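PDB 2BDQ: copper homeostasis protein CutC from Streptococcus agalactiae, which probably binds copper ions and takes part in copper homeostasis in the cytoplasm. Local coordinates for residues K132-D140 / H167-R178; L93-I104 / P120-P131. All coordinates share one frame; numbering follows the deposited sequence.

How the contacts relate
Both contacts belong to one closed barrel of eight parallel strands with helices outside, and their centres lie about 14 Å apart. Contact 2 comes first along the chain: it pairs strands 92-95 and 121-123 and brings together the loops that follow them, about 10 Å from the centre of the chain. Its second segment ends at Pro131, and contact 1 starts at the next residue, leading into helix 135-144, which packs on helix 165-175 about 16 Å from that centre. The two also touch directly, since Gln135 NE2 lies 2.9 Å from Ile130 O, a probable hydrogen bond. The chain thus passes from barrel wall to outer helical layer by way of residues 124-134.

Contact 1 (K132-D140 / H167-R178); sequences KSDQKKSID and HIKALVEYANNR
Asp140 OD2 is gripped by two nitrogens of Arg178, NH2 at 2.7 Å and NH1 at 2.9 Å, in an end-on salt bridge that ties helix 135-144 of the TIM barrel to the turn closing its neighbour, helix 165-175. The short helical segments run roughly parallel, their axes 10.1 Å apart and 36° between their directions. The oxygen lies almost in the guanidinium plane, while carboxylate and guanidinium are turned 58° against each other. Arg178 is the last residue of the type I' turn that begins at Ala175; its chain bends at chi3 (-65°), and NE and NH1 also donate to Ala175 O and Tyr174 O, which fixes the guanidinium's rotation. The other carboxylate oxygen, Asp140 OD1, accepts from Tyr174 OH at 2.5 Å on its syn side. Both oxygens have donors, which would be expected to favour the charged carboxylate.

Tyr174 suits this boundary because its hydroxyl reaches the acid while its ring supports a lysine stem. Lys136 CB sits over the ring centre, 3.6 Å from the centroid, in a CH-pi contact; beyond it Lys136 CG lies nearest Tyr174 CG, and Lys136 CD nearest Tyr174 CD2. Deeper in, Ile139 CD1 meets Leu171 CD2 at 3.7 Å, and both residues lean on strand 149-152. Gln135 NE2 donates to Ile130 O, while Gln135 OE1 touches the edge of the His167 imidazole, 3.1 Å from CE1.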
# COMPACT_ATOMS: atom_id res chain seq x y z
N LYS A 132 3.83 29.49 5.21
CA LYS A 132 4.67 30.19 4.24
C LYS A 132 5.75 31.08 4.85
O LYS A 132 6.78 31.33 4.22
CB LYS A 132 3.81 31.01 3.26
CG LYS A 132 2.71 30.20 2.55
CD LYS A 132 3.25 28.91 1.89
CE LYS A 132 2.12 27.95 1.47
NZ LYS A 132 2.62 26.64 0.91
N SER A 133 5.52 31.56 6.07
CA SER A 133 6.51 32.42 6.71
C SER A 133 7.68 31.61 7.26
O SER A 133 8.81 32.10 7.27
CB SER A 133 5.86 33.23 7.84
OG SER A 133 5.40 32.40 8.88
N ASP A 134 7.41 30.38 7.70
CA ASP A 134 8.45 29.50 8.25
C ASP A 134 9.03 28.57 7.19
O ASP A 134 9.80 27.66 7.50
CB ASP A 134 7.88 28.65 9.39
CG ASP A 134 7.21 29.48 10.46
OD1 ASP A 134 6.14 30.07 10.18
OD2 ASP A 134 7.74 29.55 11.60
N GLN A 135 8.65 28.81 5.94
CA GLN A 135 9.08 28.01 4.81
C GLN A 135 10.60 28.03 4.61
O GLN A 135 11.25 26.99 4.52
CB GLN A 135 8.42 28.55 3.54
CG GLN A 135 8.07 27.52 2.51
CD GLN A 135 6.67 27.00 2.70
OE1 GLN A 135 5.88 26.98 1.76
NE2 GLN A 135 6.35 26.57 3.91
N LYS A 136 11.15 29.24 4.52
CA LYS A 136 12.58 29.41 4.30
C LYS A 136 13.46 28.81 5.40
O LYS A 136 14.51 28.25 5.11
CB LYS A 136 12.90 30.89 4.09
CG LYS A 136 12.46 31.40 2.73
CD LYS A 136 12.57 32.90 2.59
CE LYS A 136 12.14 33.34 1.21
NZ LYS A 136 11.97 34.82 1.13
N LYS A 137 13.03 28.93 6.65
CA LYS A 137 13.78 28.37 7.76
C LYS A 137 13.79 26.86 7.64
O LYS A 137 14.80 26.20 7.89
CB LYS A 137 13.14 28.77 9.09
CG LYS A 137 13.19 30.27 9.38
CD LYS A 137 11.83 30.79 9.84
CE LYS A 137 11.34 31.88 8.90
NZ LYS A 137 11.37 31.42 7.48
N SER A 138 12.64 26.30 7.26
CA SER A 138 12.50 24.87 7.09
C SER A 138 13.55 24.34 6.11
O SER A 138 14.10 23.27 6.30
CB SER A 138 11.09 24.53 6.60
OG SER A 138 10.12 24.98 7.54
N ILE A 139 13.83 25.12 5.07
CA ILE A 139 14.82 24.74 4.08
C ILE A 139 16.19 24.62 4.75
O ILE A 139 16.90 23.63 4.58
CB ILE A 139 14.88 25.78 2.92
CG1 ILE A 139 13.62 25.63 2.05
CG2 ILE A 139 16.15 25.59 2.10
CD1 ILE A 139 13.52 26.65 0.91
N ASP A 140 16.54 25.64 5.54
CA ASP A 140 17.81 25.65 6.27
C ASP A 140 17.89 24.43 7.16
O ASP A 140 18.94 23.80 7.27
CB ASP A 140 17.92 26.92 7.13
CG ASP A 140 18.15 28.17 6.30
OD1 ASP A 140 17.77 29.27 6.76
OD2 ASP A 140 18.72 28.06 5.19
N HIS A 167 6.28 32.27 -5.49
CA HIS A 167 6.72 31.64 -4.25
C HIS A 167 7.77 30.56 -4.48
O HIS A 167 8.78 30.50 -3.78
CB HIS A 167 5.52 31.04 -3.51
CG HIS A 167 5.86 30.53 -2.14
ND1 HIS A 167 5.55 29.25 -1.73
CD2 HIS A 167 6.50 31.12 -1.10
CE1 HIS A 167 5.98 29.07 -0.49
NE2 HIS A 167 6.56 30.19 -0.09
N ILE A 168 7.53 29.70 -5.46
CA ILE A 168 8.47 28.62 -5.76
C ILE A 168 9.82 29.18 -6.17
O ILE A 168 10.86 28.64 -5.80
CB ILE A 168 7.90 27.69 -6.85
CG1 ILE A 168 6.66 26.98 -6.32
CG2 ILE A 168 8.95 26.66 -7.27
CD1 ILE A 168 5.98 26.04 -7.31
N LYS A 169 9.82 30.29 -6.91
CA LYS A 169 11.08 30.87 -7.34
C LYS A 169 11.84 31.45 -6.15
O LYS A 169 13.07 31.36 -6.08
CB LYS A 169 10.87 31.96 -8.39
CG LYS A 169 12.21 32.43 -8.96
CD LYS A 169 12.10 33.08 -10.33
CE LYS A 169 11.63 34.52 -10.23
NZ LYS A 169 11.83 35.25 -11.51
N ALA A 170 11.10 32.02 -5.21
CA ALA A 170 11.71 32.60 -4.02
C ALA A 170 12.39 31.50 -3.20
O ALA A 170 13.46 31.72 -2.60
CB ALA A 170 10.66 33.30 -3.17
N LEU A 171 11.78 30.31 -3.17
CA LEU A 171 12.33 29.18 -2.43
C LEU A 171 13.60 28.67 -3.10
O LEU A 171 14.57 28.31 -2.42
CB LEU A 171 11.29 28.05 -2.32
CG LEU A 171 10.09 28.38 -1.43
CD1 LEU A 171 9.11 27.21 -1.41
CD2 LEU A 171 10.58 28.69 -0.02
N VAL A 172 13.59 28.64 -4.42
CA VAL A 172 14.74 28.19 -5.18
C VAL A 172 15.92 29.14 -4.96
O VAL A 172 17.05 28.71 -4.77
CB VAL A 172 14.45 28.15 -6.68
CG1 VAL A 172 15.73 27.86 -7.45
CG2 VAL A 172 13.40 27.11 -6.97
N GLU A 173 15.64 30.44 -5.00
CA GLU A 173 16.67 31.45 -4.81
C GLU A 173 17.23 31.35 -3.40
O GLU A 173 18.45 31.45 -3.19
CB GLU A 173 16.10 32.85 -5.05
CG GLU A 173 15.58 33.07 -6.47
CD GLU A 173 14.91 34.44 -6.67
OE1 GLU A 173 13.88 34.71 -6.01
OE2 GLU A 173 15.40 35.23 -7.50
N TYR A 174 16.35 31.14 -2.43
CA TYR A 174 16.77 31.03 -1.04
C TYR A 174 17.55 29.74 -0.81
O TYR A 174 18.48 29.72 -0.02
CB TYR A 174 15.55 31.08 -0.11
CG TYR A 174 15.90 31.12 1.35
CD1 TYR A 174 16.01 29.95 2.10
CD2 TYR A 174 16.15 32.34 2.00
CE1 TYR A 174 16.35 29.98 3.45
CE2 TYR A 174 16.50 32.38 3.34
CZ TYR A 174 16.59 31.20 4.06
OH TYR A 174 16.91 31.24 5.40
N ALA A 175 17.16 28.67 -1.50
CA ALA A 175 17.85 27.38 -1.37
C ALA A 175 19.30 27.55 -1.82
O ALA A 175 20.20 26.89 -1.31
CB ALA A 175 17.16 26.32 -2.23
N ASN A 176 19.50 28.43 -2.80
CA ASN A 176 20.84 28.74 -3.31
C ASN A 176 21.72 27.51 -3.53
O ASN A 176 22.84 27.43 -3.03
CB ASN A 176 21.52 29.71 -2.33
CG ASN A 176 22.81 30.27 -2.87
OD1 ASN A 176 22.93 30.60 -4.05
ND2 ASN A 176 23.80 30.42 -1.99
N ASN A 177 21.19 26.54 -4.27
CA ASN A 177 21.90 25.31 -4.60
C ASN A 177 22.36 24.45 -3.44
O ASN A 177 23.14 23.52 -3.63
CB ASN A 177 23.09 25.63 -5.50
CG ASN A 177 22.66 26.23 -6.82
OD1 ASN A 177 21.94 25.60 -7.59
ND2 ASN A 177 23.10 27.46 -7.08
N ARG A 178 21.89 24.75 -2.23
CA ARG A 178 22.28 23.96 -1.06
C ARG A 178 21.44 22.69 -1.01
O ARG A 178 21.79 21.71 -0.36
CB ARG A 178 22.08 24.75 0.23
CG ARG A 178 23.01 25.94 0.40
CD ARG A 178 22.65 26.68 1.66
NE ARG A 178 21.32 27.26 1.54
CZ ARG A 178 20.50 27.47 2.56
NH1 ARG A 178 19.31 28.01 2.34
NH2 ARG A 178 20.84 27.12 3.79

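Contact 2 (L93-I104 / P120-P131); sequences LVLGILTSNNHI and PLVFHMAFDVIP
Strands 93-95 and 121-123 run parallel, joined by backbone hydrogen bonds from Leu93 N to Pro120 O, Val122 N to Leu93 O and Leu95 N to Val122 O, continued by His124 N to Leu95 O. Beta-branched valines suit the strands: on one face Val94 CG2 and Val122 CG1 press together tightly at 3.4 Å. On the other, Leu121 CD2 packs 3.8 Å from Leu93 CB and 4.1 Å from Leu95 CD2.

Two rings close on Gly96 from different sides; glycine suits the place because its bare CA admits both. That CA lies over the Phe123 face, 4.0 Å from the centroid, and His124 CE1 approaches it too. His124 CG stands between its backbone N and carbonyl carbon (chi1 54°), laying the ring over Leu95 C. Ala126 N, in the imidazole plane, donates to His124 ND1 at 3.2 Å, restraining the ring's rotation, while His124 NE2 is 2.9 Å from a water that donates to Gly96 O. Leu98 divides its methyls, CD2 at the edge of Phe123 and CD1 3.7 Å from Val129 CB. Ile130 CD1 meets Ile104 CG1 at 3.6 Å, filling the loop junction.

Strand 92-95, helix 106-116 and strand 121-123 form a beta-alpha-beta crossover, the TIM-barrel building unit.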
# COMPACT_ATOMS: atom_id res chain seq x y z
N LEU A 93 15.24 7.90 -0.37
CA LEU A 93 14.13 7.71 0.54
C LEU A 93 13.31 9.00 0.58
O LEU A 93 13.87 10.10 0.66
CB LEU A 93 14.66 7.36 1.94
CG LEU A 93 15.69 6.22 1.98
CD1 LEU A 93 16.21 6.06 3.40
CD2 LEU A 93 15.05 4.92 1.48
N VAL A 94 11.99 8.86 0.52
CA VAL A 94 11.08 10.01 0.53
C VAL A 94 10.24 9.97 1.80
O VAL A 94 9.47 9.03 2.03
CB VAL A 94 10.13 9.95 -0.69
CG1 VAL A 94 9.37 11.25 -0.83
CG2 VAL A 94 10.93 9.65 -1.95
N LEU A 95 10.38 10.99 2.64
CA LEU A 95 9.62 11.04 3.89
C LEU A 95 9.28 12.47 4.28
O LEU A 95 9.74 13.43 3.66
CB LEU A 95 10.41 10.37 5.02
CG LEU A 95 11.68 11.08 5.52
CD1 LEU A 95 12.07 10.52 6.88
CD2 LEU A 95 12.81 10.89 4.53
N GLY A 96 8.48 12.62 5.33
CA GLY A 96 8.12 13.95 5.78
C GLY A 96 7.42 13.87 7.12
O GLY A 96 6.39 13.22 7.24
N ILE A 97 8.00 14.52 8.12
CA ILE A 97 7.42 14.50 9.46
C ILE A 97 7.23 15.93 9.96
O ILE A 97 8.15 16.75 9.92
CB ILE A 97 8.34 13.76 10.45
CG1 ILE A 97 8.90 12.49 9.81
CG2 ILE A 97 7.56 13.40 11.71
CD1 ILE A 97 9.95 11.79 10.67
N LEU A 98 6.03 16.23 10.45
CA LEU A 98 5.72 17.56 10.97
C LEU A 98 5.17 17.49 12.37
O LEU A 98 4.60 16.48 12.78
CB LEU A 98 4.68 18.25 10.09
CG LEU A 98 4.97 18.47 8.61
CD1 LEU A 98 3.76 19.15 7.99
CD2 LEU A 98 6.22 19.31 8.42
N THR A 99 5.32 18.59 13.11
CA THR A 99 4.82 18.69 14.47
C THR A 99 3.37 19.16 14.38
O THR A 99 2.91 19.57 13.31
CB THR A 99 5.61 19.74 15.29
OG1 THR A 99 5.46 21.04 14.68
CG2 THR A 99 7.09 19.38 15.33
N SER A 100 2.66 19.10 15.50
CA SER A 100 1.26 19.52 15.56
C SER A 100 1.08 20.97 15.11
O SER A 100 -0.01 21.36 14.68
CB SER A 100 0.72 19.35 16.98
OG SER A 100 1.42 20.19 17.90
N ASN A 101 2.14 21.76 15.20
CA ASN A 101 2.08 23.16 14.77
C ASN A 101 2.57 23.35 13.33
O ASN A 101 2.93 24.46 12.93
CB ASN A 101 2.87 24.05 15.74
CG ASN A 101 4.16 23.40 16.20
OD1 ASN A 101 5.23 23.62 15.61
ND2 ASN A 101 4.08 22.60 17.27
N ASN A 102 2.57 22.26 12.57
CA ASN A 102 2.96 22.29 11.16
C ASN A 102 4.38 22.73 10.87
O ASN A 102 4.65 23.39 9.86
CB ASN A 102 2.00 23.19 10.39
CG ASN A 102 0.59 22.67 10.44
OD1 ASN A 102 -0.37 23.45 10.43
ND2 ASN A 102 0.44 21.36 10.47
N HIS A 103 5.30 22.38 11.76
CA HIS A 103 6.71 22.72 11.57
C HIS A 103 7.47 21.42 11.41
O HIS A 103 6.96 20.35 11.76
CB HIS A 103 7.23 23.51 12.76
CG HIS A 103 6.79 24.94 12.77
ND1 HIS A 103 6.53 25.64 13.93
CD2 HIS A 103 6.55 25.79 11.75
CE1 HIS A 103 6.15 26.86 13.62
NE2 HIS A 103 6.14 26.98 12.30
N ILE A 104 8.67 21.50 10.87
CA ILE A 104 9.47 20.30 10.68
C ILE A 104 9.83 19.69 12.02
O ILE A 104 10.41 20.35 12.88
CB ILE A 104 10.75 20.61 9.90
CG1 ILE A 104 10.39 21.02 8.47
CG2 ILE A 104 11.66 19.39 9.89
CD1 ILE A 104 11.57 21.28 7.59
N PRO A 120 20.48 9.15 -0.03
CA PRO A 120 19.93 10.46 -0.36
C PRO A 120 18.53 10.57 0.23
O PRO A 120 17.74 9.62 0.15
CB PRO A 120 19.90 10.46 -1.88
CG PRO A 120 21.08 9.61 -2.24
CD PRO A 120 20.97 8.47 -1.25
N LEU A 121 18.21 11.73 0.82
CA LEU A 121 16.91 11.94 1.43
C LEU A 121 16.11 13.07 0.80
O LEU A 121 16.65 14.12 0.48
CB LEU A 121 17.08 12.23 2.92
CG LEU A 121 17.69 11.13 3.79
CD1 LEU A 121 17.97 11.68 5.18
CD2 LEU A 121 16.74 9.95 3.86
N VAL A 122 14.82 12.83 0.62
CA VAL A 122 13.93 13.83 0.07
C VAL A 122 12.71 14.03 0.97
O VAL A 122 12.14 13.07 1.48
CB VAL A 122 13.50 13.47 -1.39
CG1 VAL A 122 13.36 11.99 -1.55
CG2 VAL A 122 12.19 14.18 -1.75
N PHE A 123 12.37 15.30 1.19
CA PHE A 123 11.22 15.71 2.01
C PHE A 123 10.08 15.94 1.01
O PHE A 123 10.24 16.69 0.04
CB PHE A 123 11.58 17.00 2.78
CG PHE A 123 10.72 17.26 3.99
CD1 PHE A 123 9.47 17.86 3.88
CD2 PHE A 123 11.15 16.85 5.25
CE1 PHE A 123 8.66 18.04 5.01
CE2 PHE A 123 10.34 17.03 6.37
CZ PHE A 123 9.10 17.63 6.25
N HIS A 124 8.94 15.29 1.22
CA HIS A 124 7.83 15.41 0.27
C HIS A 124 6.84 16.56 0.48
O HIS A 124 7.09 17.50 1.23
CB HIS A 124 7.08 14.08 0.18
CG HIS A 124 6.63 13.55 1.50
ND1 HIS A 124 5.91 14.31 2.41
CD2 HIS A 124 6.75 12.32 2.06
CE1 HIS A 124 5.61 13.57 3.46
NE2 HIS A 124 6.11 12.35 3.27
N MSE A 125 5.71 16.46 -0.22
CA MSE A 125 4.62 17.44 -0.22
C MSE A 125 4.23 17.96 1.17
O MSE A 125 3.54 18.98 1.29
CB MSE A 125 3.39 16.83 -0.92
CG MSE A 125 2.71 17.70 -1.99
SE MSE A 125 3.46 17.62 -3.81
CE MSE A 125 2.68 15.94 -4.40
N ALA A 126 4.64 17.28 2.23
CA ALA A 126 4.32 17.75 3.57
C ALA A 126 4.90 19.15 3.78
O ALA A 126 4.47 19.90 4.65
CB ALA A 126 4.87 16.80 4.62
N PHE A 127 5.90 19.49 2.96
CA PHE A 127 6.55 20.79 3.05
C PHE A 127 5.57 21.93 2.84
O PHE A 127 5.69 22.98 3.47
CB PHE A 127 7.67 20.89 2.00
CG PHE A 127 8.51 22.13 2.14
CD1 PHE A 127 9.59 22.16 3.03
CD2 PHE A 127 8.23 23.27 1.40
CE1 PHE A 127 10.37 23.30 3.18
CE2 PHE A 127 9.00 24.42 1.54
CZ PHE A 127 10.07 24.44 2.43
N ASP A 128 4.59 21.74 1.95
CA ASP A 128 3.61 22.78 1.66
C ASP A 128 2.69 23.12 2.83
O ASP A 128 2.08 24.20 2.84
CB ASP A 128 2.76 22.38 0.45
CG ASP A 128 3.59 22.18 -0.81
OD1 ASP A 128 4.26 23.13 -1.26
OD2 ASP A 128 3.57 21.06 -1.37
N VAL A 129 2.58 22.22 3.82
CA VAL A 129 1.72 22.44 4.99
C VAL A 129 2.36 23.45 5.94
O VAL A 129 1.69 24.07 6.77
CB VAL A 129 1.48 21.12 5.78
CG1 VAL A 129 0.61 21.38 7.02
CG2 VAL A 129 0.82 20.08 4.88
N ILE A 130 3.68 23.59 5.83
CA ILE A 130 4.42 24.53 6.66
C ILE A 130 3.96 25.97 6.36
O ILE A 130 3.80 26.36 5.20
CB ILE A 130 5.94 24.39 6.37
CG1 ILE A 130 6.38 22.96 6.69
CG2 ILE A 130 6.74 25.40 7.20
CD1 ILE A 130 7.85 22.70 6.46
N PRO A 131 3.71 26.77 7.41
CA PRO A 131 3.28 28.15 7.15
C PRO A 131 4.31 28.86 6.27
O PRO A 131 5.51 28.81 6.55
CB PRO A 131 3.15 28.75 8.56
CG PRO A 131 4.03 27.88 9.41
CD PRO A 131 3.79 26.50 8.85
O HOH W 1 6.30 10.48 5.52